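Local coordinates for WbbM protein (Klebsiella pneumoniae, PDB 6U4B) that probably acts as a metal-dependent glycosyltransferase, a bifunctional and trimeric O-antigen polymerase with one glycosyltransferase family 8 region and one DUF4422 region, at residues A388-P393 with Q507-K512; G416-V421 with I476-V481. All blocks are in the same frame, centred on the assembly; numbering follows the deposited sequence.

Interaction 1. Residues A388-P393 with Q507-K512; sequences ARLFIP and QDIMNK
Ile509 and Met510, on adjacent positions of helix 505-513, take hold of Leu390 and Arg389 in the 3-10 turn 388-391. Ile509 comes first and crosses Leu390 at about a right angle: its CD1 meets Leu390 CD1 at 3.9 Å, while its CG2 rests against the other leucine methyl, CD2. Met510 follows and serves both residues of the turn. Its CG lies 3.7 Å from Leu390 CD2, and beyond that the thioether bends at chi3 (-70°), which carries CE across the arginine chain. There Met510 CE sits 3.6 Å from Arg389 NE and also touches Arg389 CD, approaching the guanidinium obliquely, while Met510 SD passes Arg389 CB at 4.1 Å. The methionine methyl thus lies across the arginine chain at CD and NE, and the charge is met by other residues: NE is salt-bridged to Asp506, just before the segment, and NH1 to Asp406, a ligand of the bound magnesium. The contact is buried between two strands and a helix: Phe404 of strand 402-405 touches Arg389, Ile477 of strand 477-479 touches both Arg389 and Met510, and helix 489-499 lies against Leu390 and Ile509.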
# COMPACT_ATOMS: atom_id res chain seq x y z
N ALA A 388 -32.92 -7.36 -9.96
CA ALA A 388 -32.58 -7.88 -8.63
C ALA A 388 -33.17 -7.02 -7.52
O ALA A 388 -33.60 -7.55 -6.49
CB ALA A 388 -31.06 -7.98 -8.49
N ARG A 389 -33.18 -5.70 -7.70
CA ARG A 389 -33.67 -4.80 -6.66
C ARG A 389 -35.11 -5.11 -6.26
O ARG A 389 -35.48 -4.94 -5.10
CB ARG A 389 -33.54 -3.35 -7.11
CG ARG A 389 -32.13 -2.79 -7.06
CD ARG A 389 -32.10 -1.34 -7.51
NE ARG A 389 -32.30 -1.21 -8.95
CZ ARG A 389 -31.48 -0.56 -9.77
NH1 ARG A 389 -30.41 0.05 -9.29
NH2 ARG A 389 -31.75 -0.51 -11.07
N LEU A 390 -35.93 -5.57 -7.22
CA LEU A 390 -37.33 -5.86 -6.92
C LEU A 390 -37.48 -7.00 -5.92
O LEU A 390 -38.51 -7.07 -5.24
CB LEU A 390 -38.07 -6.22 -8.21
CG LEU A 390 -38.06 -5.20 -9.34
CD1 LEU A 390 -38.91 -5.69 -10.50
CD2 LEU A 390 -38.55 -3.85 -8.84
N PHE A 391 -36.49 -7.88 -5.81
CA PHE A 391 -36.59 -9.05 -4.95
C PHE A 391 -36.01 -8.82 -3.56
O PHE A 391 -36.00 -9.75 -2.75
CB PHE A 391 -35.90 -10.24 -5.62
CG PHE A 391 -36.54 -10.64 -6.91
CD1 PHE A 391 -36.11 -10.10 -8.11
CD2 PHE A 391 -37.59 -11.55 -6.93
CE1 PHE A 391 -36.70 -10.46 -9.31
CE2 PHE A 391 -38.19 -11.91 -8.13
CZ PHE A 391 -37.74 -11.37 -9.32
N ILE A 392 -35.53 -7.60 -3.27
CA ILE A 392 -34.97 -7.32 -1.95
C ILE A 392 -35.98 -7.52 -0.83
O ILE A 392 -35.63 -8.15 0.18
CB ILE A 392 -34.32 -5.93 -1.94
CG1 ILE A 392 -32.99 -5.98 -2.69
CG2 ILE A 392 -34.13 -5.43 -0.51
CD1 ILE A 392 -32.42 -4.62 -3.05
N PRO A 393 -37.23 -7.04 -0.92
CA PRO A 393 -38.18 -7.29 0.18
C PRO A 393 -38.49 -8.76 0.42
O PRO A 393 -38.97 -9.10 1.51
CB PRO A 393 -39.43 -6.51 -0.25
CG PRO A 393 -39.29 -6.33 -1.72
CD PRO A 393 -37.83 -6.17 -1.95
N GLN A 507 -36.20 0.57 -12.09
CA GLN A 507 -36.25 1.93 -11.56
C GLN A 507 -37.63 2.54 -11.79
O GLN A 507 -38.18 3.21 -10.91
CB GLN A 507 -35.16 2.80 -12.19
CG GLN A 507 -35.09 4.21 -11.59
CD GLN A 507 -33.88 5.00 -12.08
OE1 GLN A 507 -32.84 5.02 -11.43
NE2 GLN A 507 -34.03 5.65 -13.22
N ASP A 508 -38.21 2.31 -12.97
CA ASP A 508 -39.57 2.78 -13.24
C ASP A 508 -40.59 2.02 -12.41
O ASP A 508 -41.55 2.62 -11.90
CB ASP A 508 -39.89 2.63 -14.73
CG ASP A 508 -39.27 3.73 -15.57
OD1 ASP A 508 -38.75 4.71 -15.00
OD2 ASP A 508 -39.31 3.61 -16.82
N ILE A 509 -40.41 0.71 -12.26
CA ILE A 509 -41.34 -0.09 -11.48
C ILE A 509 -41.37 0.39 -10.03
O ILE A 509 -42.45 0.54 -9.43
CB ILE A 509 -40.97 -1.58 -11.57
CG1 ILE A 509 -41.20 -2.11 -12.99
CG2 ILE A 509 -41.76 -2.40 -10.56
CD1 ILE A 509 -40.72 -3.52 -13.20
N MET A 510 -40.20 0.65 -9.45
CA MET A 510 -40.14 1.08 -8.06
C MET A 510 -40.64 2.51 -7.89
O MET A 510 -41.25 2.83 -6.87
CB MET A 510 -38.71 0.94 -7.53
CG MET A 510 -38.26 -0.51 -7.38
SD MET A 510 -36.62 -0.68 -6.64
CE MET A 510 -35.58 -0.06 -7.97
N ASN A 511 -40.40 3.38 -8.87
CA ASN A 511 -40.94 4.73 -8.79
C ASN A 511 -42.47 4.71 -8.81
O ASN A 511 -43.12 5.49 -8.11
CB ASN A 511 -40.41 5.58 -9.94
CG ASN A 511 -39.22 6.43 -9.54
OD1 ASN A 511 -39.38 7.51 -8.97
ND2 ASN A 511 -38.02 5.95 -9.83
N LYS A 512 -43.06 3.80 -9.59
CA LYS A 512 -44.51 3.69 -9.63
C LYS A 512 -45.06 3.11 -8.34
O LYS A 512 -46.02 3.64 -7.76
CB LYS A 512 -44.93 2.84 -10.83
CG LYS A 512 -46.38 2.37 -10.81
CD LYS A 512 -46.80 1.77 -12.14
CE LYS A 512 -48.08 0.95 -12.03
NZ LYS A 512 -49.22 1.74 -11.49

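Interaction 2. Residues G416-V421 with I476-V481; sequences GELLDV and IIVFNV
Leu418 points from the irregular helical turn 416-420 toward Val478 of strand 477-479 and Ile476 just before it, both directed at the turn. The root and one methyl of the leucine meet different partners. Its CB lies against Val478 CG2 at 3.9 Å, close to the backbone, whereas the branch end reaches back toward Ile476, where Leu418 CD1 touches Ile476 CD1 at 3.6 Å and CG1 at 4.1 Å. Leu418 and Ile476 cross obliquely and meet through their terminal methyls. Ile476 makes this possible by extending CG1 away from its own backbone N (chi1 -169°), so that CD1 is held out at the far end of the chain toward the turn. Val478 uses a single branch: CG2, which stands opposite its carbonyl carbon, faces the leucine and also approaches Leu418 O at 4.1 Å. Between them, Ile477 turns to the other side of the strand, the alternation expected of an extended chain. The contact is therefore wholly apolar across the segments, and the nearest pair of CA atoms, those of Leu418 and Val478, 7.1 Å apart, falls where the side chains engage.

The turn follows strand 409-411 and lies over one face of the mixed sheet of the family 8 region. Strand 477-479 runs between strands 402-405 and 428-432, antiparallel to both, with Ile477 paired to Phe404 and Val478 to Ala429. Val403 and Leu521, from strands 402-405 and 518-521, extend the apolar bed of Leu418, and Trp525 packs against it from a loop.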
# COMPACT_ATOMS: atom_id res chain seq x y z
N GLY A 416 -23.66 3.64 7.40
CA GLY A 416 -24.53 3.44 8.55
C GLY A 416 -25.44 4.60 8.87
O GLY A 416 -26.50 4.39 9.47
N GLU A 417 -25.06 5.82 8.49
CA GLU A 417 -25.91 6.96 8.80
C GLU A 417 -27.15 7.02 7.92
O GLU A 417 -28.12 7.71 8.27
CB GLU A 417 -25.13 8.28 8.71
CG GLU A 417 -24.32 8.47 7.44
CD GLU A 417 -23.33 9.62 7.55
OE1 GLU A 417 -23.63 10.72 7.03
OE2 GLU A 417 -22.27 9.44 8.18
N LEU A 418 -27.16 6.29 6.79
CA LEU A 418 -28.40 6.14 6.04
C LEU A 418 -29.44 5.37 6.84
O LEU A 418 -30.65 5.60 6.67
CB LEU A 418 -28.13 5.44 4.70
CG LEU A 418 -27.42 6.25 3.62
CD1 LEU A 418 -27.32 5.45 2.34
CD2 LEU A 418 -28.14 7.57 3.39
N LEU A 419 -29.01 4.47 7.72
CA LEU A 419 -29.93 3.74 8.57
C LEU A 419 -30.53 4.62 9.67
O LEU A 419 -31.57 4.26 10.23
CB LEU A 419 -29.23 2.54 9.21
CG LEU A 419 -28.91 1.34 8.31
CD1 LEU A 419 -28.44 0.16 9.14
CD2 LEU A 419 -30.12 0.96 7.47
N ASP A 420 -29.89 5.74 9.99
CA ASP A 420 -30.39 6.63 11.02
C ASP A 420 -31.42 7.64 10.51
O ASP A 420 -32.04 8.33 11.33
CB ASP A 420 -29.23 7.39 11.68
CG ASP A 420 -28.26 6.47 12.40
OD1 ASP A 420 -28.71 5.42 12.89
OD2 ASP A 420 -27.06 6.81 12.47
N VAL A 421 -31.61 7.73 9.21
CA VAL A 421 -32.58 8.68 8.66
C VAL A 421 -33.99 8.23 9.03
O VAL A 421 -34.35 7.07 8.78
CB VAL A 421 -32.42 8.79 7.14
CG1 VAL A 421 -33.52 9.66 6.55
CG2 VAL A 421 -31.05 9.36 6.79
N ILE A 476 -28.98 4.12 -5.10
CA ILE A 476 -28.83 3.89 -3.67
C ILE A 476 -30.20 4.02 -3.03
O ILE A 476 -30.90 5.03 -3.20
CB ILE A 476 -27.78 4.85 -3.05
CG1 ILE A 476 -27.44 4.43 -1.62
CG2 ILE A 476 -28.23 6.31 -3.10
CD1 ILE A 476 -26.18 5.11 -1.08
N ILE A 477 -30.64 2.97 -2.34
CA ILE A 477 -31.99 2.89 -1.80
C ILE A 477 -31.94 2.28 -0.40
O ILE A 477 -31.36 1.21 -0.22
CB ILE A 477 -32.93 2.05 -2.69
CG1 ILE A 477 -32.91 2.54 -4.14
CG2 ILE A 477 -34.34 2.09 -2.14
CD1 ILE A 477 -33.67 1.64 -5.09
N VAL A 478 -32.55 2.95 0.56
CA VAL A 478 -32.78 2.37 1.88
C VAL A 478 -34.16 1.72 1.84
O VAL A 478 -35.18 2.40 1.79
CB VAL A 478 -32.69 3.41 3.00
CG1 VAL A 478 -32.88 2.73 4.35
CG2 VAL A 478 -31.36 4.14 2.93
N PHE A 479 -34.18 0.39 1.86
CA PHE A 479 -35.44 -0.35 1.86
C PHE A 479 -36.00 -0.42 3.27
O PHE A 479 -35.32 -0.85 4.20
CB PHE A 479 -35.24 -1.75 1.30
CG PHE A 479 -35.12 -1.81 -0.20
CD1 PHE A 479 -33.96 -1.42 -0.83
CD2 PHE A 479 -36.18 -2.26 -0.96
CE1 PHE A 479 -33.86 -1.47 -2.21
CE2 PHE A 479 -36.08 -2.32 -2.34
CZ PHE A 479 -34.92 -1.92 -2.96
N ASN A 480 -37.25 0.02 3.43
CA ASN A 480 -38.00 -0.21 4.67
C ASN A 480 -38.66 -1.58 4.55
O ASN A 480 -39.86 -1.71 4.27
CB ASN A 480 -39.01 0.90 4.91
CG ASN A 480 -39.68 0.80 6.27
OD1 ASN A 480 -39.57 -0.22 6.96
ND2 ASN A 480 -40.37 1.86 6.67
N VAL A 481 -37.85 -2.62 4.74
CA VAL A 481 -38.31 -3.99 4.51
C VAL A 481 -39.47 -4.33 5.43
O VAL A 481 -40.46 -4.95 5.00
CB VAL A 481 -37.15 -4.98 4.67
CG1 VAL A 481 -37.64 -6.41 4.47
CG2 VAL A 481 -36.04 -4.66 3.68

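Interactions 1 and 2 lie on opposite faces of strand 477-479, with centres about 15 Å apart, and interaction 2 is nested along the chain inside the loop that interaction 1 closes. Residues of the strand that turn away from Leu418 supply the junction: Phe479 CE1 meets Ile392 CD1 at 3.6 Å, and Ile477 CD1 lies 3.9 Å from Met510 CE. Interaction 1 reaches the magnesium site of Asp406, Asp408 and His560 through Arg389, while interaction 2 lies farther off. The Arg389 side chain comes within about 6 Å of the ion, and that of Ile476 within about 9 Å. Arg389, salt-bridged to Asp406, is a second-shell partner that probably helps position this metal ligand.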